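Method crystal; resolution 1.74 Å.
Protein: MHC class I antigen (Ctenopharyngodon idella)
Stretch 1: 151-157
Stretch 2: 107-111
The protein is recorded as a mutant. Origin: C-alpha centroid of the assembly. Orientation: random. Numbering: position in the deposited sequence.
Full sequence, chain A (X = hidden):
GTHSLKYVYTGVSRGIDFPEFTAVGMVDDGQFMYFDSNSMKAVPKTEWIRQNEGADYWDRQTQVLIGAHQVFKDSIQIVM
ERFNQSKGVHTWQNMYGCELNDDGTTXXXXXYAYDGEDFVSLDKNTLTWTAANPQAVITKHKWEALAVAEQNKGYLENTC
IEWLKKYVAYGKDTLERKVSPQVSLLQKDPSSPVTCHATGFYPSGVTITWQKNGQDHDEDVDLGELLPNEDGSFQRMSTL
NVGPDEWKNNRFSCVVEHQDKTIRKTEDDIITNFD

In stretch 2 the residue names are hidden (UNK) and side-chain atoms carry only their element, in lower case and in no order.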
# COMPACT_ATOMS: atom_id res chain seq x y z
N GLN A 151 3.26 -28.72 1.35
CA GLN A 151 3.20 -28.06 2.66
C GLN A 151 2.52 -26.71 2.52
O GLN A 151 1.62 -26.37 3.29
CB GLN A 151 4.59 -27.90 3.27
CG GLN A 151 4.60 -27.58 4.76
CD GLN A 151 4.26 -26.14 5.11
OE1 GLN A 151 3.65 -25.87 6.15
NE2 GLN A 151 4.66 -25.21 4.25
N ASN A 152 2.97 -25.95 1.52
CA ASN A 152 2.47 -24.61 1.26
C ASN A 152 0.98 -24.62 0.91
O ASN A 152 0.23 -23.81 1.43
CB ASN A 152 3.27 -23.97 0.12
CG ASN A 152 4.65 -23.49 0.56
OD1 ASN A 152 5.34 -22.84 -0.21
ND2 ASN A 152 5.06 -23.80 1.79
N LYS A 153 0.57 -25.54 0.03
CA LYS A 153 -0.85 -25.74 -0.28
C LYS A 153 -1.67 -26.08 0.97
O LYS A 153 -2.76 -25.53 1.17
CB LYS A 153 -1.01 -26.83 -1.36
CG LYS A 153 -2.45 -27.19 -1.70
CD LYS A 153 -2.49 -28.43 -2.58
CE LYS A 153 -3.91 -28.93 -2.82
NZ LYS A 153 -4.66 -28.07 -3.77
N GLY A 154 -1.14 -26.98 1.80
CA GLY A 154 -1.79 -27.32 3.07
C GLY A 154 -2.00 -26.09 3.94
O GLY A 154 -3.10 -25.87 4.47
N TYR A 155 -0.95 -25.29 4.09
CA TYR A 155 -1.04 -24.03 4.82
C TYR A 155 -2.09 -23.07 4.23
O TYR A 155 -2.93 -22.53 4.96
CB TYR A 155 0.32 -23.32 4.91
CG TYR A 155 0.18 -21.91 5.44
CD1 TYR A 155 0.10 -21.66 6.81
CD2 TYR A 155 0.06 -20.82 4.56
CE1 TYR A 155 -0.07 -20.38 7.30
CE2 TYR A 155 -0.11 -19.54 5.04
CZ TYR A 155 -0.16 -19.32 6.40
OH TYR A 155 -0.32 -18.04 6.87
N LEU A 156 -2.03 -22.86 2.92
CA LEU A 156 -2.91 -21.88 2.27
C LEU A 156 -4.39 -22.25 2.37
O LEU A 156 -5.24 -21.38 2.62
CB LEU A 156 -2.54 -21.70 0.79
CG LEU A 156 -1.22 -21.00 0.48
CD1 LEU A 156 -0.94 -21.05 -1.02
CD2 LEU A 156 -1.21 -19.56 0.98
N GLU A 157 -4.70 -23.52 2.17
CA GLU A 157 -6.08 -23.98 2.11
C GLU A 157 -6.68 -24.28 3.48
O GLU A 157 -7.90 -24.33 3.62
CB GLU A 157 -6.20 -25.19 1.19
CG GLU A 157 -5.82 -24.88 -0.25
CD GLU A 157 -5.94 -26.07 -1.18
OE1 GLU A 157 -6.22 -27.19 -0.72
OE2 GLU A 157 -5.74 -25.88 -2.40
N UNK A 107 -9.06 -18.98 -2.29
CA UNK A 107 -7.96 -18.85 -3.24
C UNK A 107 -6.70 -18.68 -2.40
O UNK A 107 -6.78 -18.36 -1.22
n UNK A 107 -10.36 -18.87 -6.91
o UNK A 107 -8.13 -18.67 -6.80
c UNK A 107 -8.16 -17.64 -4.16
c UNK A 107 -9.25 -18.45 -6.32
c UNK A 107 -9.42 -17.67 -5.03
N UNK A 108 -5.55 -18.89 -3.02
CA UNK A 108 -4.29 -18.64 -2.34
C UNK A 108 -3.12 -18.57 -3.30
O UNK A 108 -3.21 -19.08 -4.42
N UNK A 109 -2.04 -17.94 -2.86
CA UNK A 109 -0.84 -17.78 -3.68
C UNK A 109 0.42 -17.87 -2.81
O UNK A 109 0.35 -17.65 -1.60
c UNK A 109 -0.80 -13.04 -1.79
c UNK A 109 -0.84 -15.24 -3.50
c UNK A 109 -0.86 -16.43 -4.42
c UNK A 109 0.38 -13.48 -2.37
c UNK A 109 -2.00 -13.69 -2.05
c UNK A 109 0.36 -14.58 -3.22
c UNK A 109 -2.01 -14.79 -2.90
N UNK A 110 1.55 -18.20 -3.44
CA UNK A 110 2.83 -18.30 -2.74
C UNK A 110 3.92 -17.99 -3.77
O UNK A 110 4.08 -18.72 -4.75
c UNK A 110 3.01 -19.71 -2.15
c UNK A 110 5.29 -19.33 0.89
c UNK A 110 3.53 -19.73 -0.72
o UNK A 110 4.93 -19.80 3.20
c UNK A 110 3.18 -20.20 1.63
c UNK A 110 4.47 -19.78 1.91
c UNK A 110 2.72 -20.18 0.33
c UNK A 110 4.82 -19.31 -0.42
N UNK A 111 4.65 -16.90 -3.55
CA UNK A 111 5.58 -16.36 -4.56
C UNK A 111 6.86 -15.81 -3.95
O UNK A 111 6.84 -15.27 -2.84
c UNK A 111 3.65 -15.68 -6.12
c UNK A 111 2.75 -14.52 -6.50
c UNK A 111 4.89 -15.25 -5.36
n UNK A 111 1.60 -14.83 -7.09
o UNK A 111 3.07 -13.36 -6.26
O HOH W 1 -6.68 -20.77 0.34

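Position 107 carries five side-chain atoms: three carbons in a row, the third carrying one oxygen and one nitrogen. Its CA-to-CB bond points away from the helix, and its side chain stays clear of stretch 1. An unbranched chain ending in an amide is glutamine, so this is Gln-107. What it gives the contact comes from its backbone: water 1 donates to Gln-107 O at 2.9 Å and to Leu-156 O at 2.8 Å, tying strand to helix through two main-chain carbonyls.

Position 108 has no side-chain atoms at all, which makes it Gly-108. Here the two backbones come close, with Gly-108 CA 5.8 Å from Leu-156 CA. A CB built at ideal geometry would point toward the helix and lie 3.2 Å from Leu-156 CB, a tight fit. The bare backbone leaves room for the leucine, whose CD1 rests 4.0 Å from Gly-108 C.

Position 109 shows one carbon leading into a ring of six carbons, with no heteroatom: Phe-109. Its CA-to-CB bond points away, as alternation along a strand would lead one to expect, and its side chain stays clear of stretch 1. The main chain makes the contact instead, Leu-156 CD2 packing 3.6 Å from Phe-109 O.

Position 110 again has one carbon and a six-carbon ring, but this ring bears an oxygen on the carbon opposite its attachment. Its CA-to-CB bond points toward the helix, and the ring meets three helix residues. The hydroxyl identifies Tyr-110. Asn-152 lies over one face, its OD1 3.6 Å from Tyr-110 CD1 and its CB 4.3 Å from the ring centroid in an off-centre CH-pi contact. At the edge, near the ring plane, sit Leu-156 CD1, 4.0 Å from Tyr-110 CD2, and Tyr-155 CD2, 4.3 Å from Tyr-110 CE2. With chi1 at -135°, the side chain lies between the usual wells, while its hydroxyl is hydrogen-bonded elsewhere in the structure.

Position 111 repeats the pattern of three carbons with a terminal oxygen and nitrogen, so it is Gln-111. It touches nothing on stretch 1, its side chain being out of reach.

The design is economical. The helix runs at 140° to the strand, the axes approach to 8.4 Å, and 264 Å² is buried without a single direct hydrogen bond across the pair. Asn-152, Tyr-155 and Leu-156 point toward the strand, whereas Lys-153 points away and forms a salt bridge within its own helix, its NZ 2.8 Å from Glu-157 OE2. Two strand positions set the fit in contrasting ways. Gly-108 lets the backbones close in at Leu-156; Tyr-110 fills the wider gap near Asn-152, where Asn-152 CA and Tyr-110 CA are 7.5 Å apart. Leucine links the two sites, and the water serves carbonyls that do not bond to each other directly.

Stretch 2, residues 107-111: QGFYQ
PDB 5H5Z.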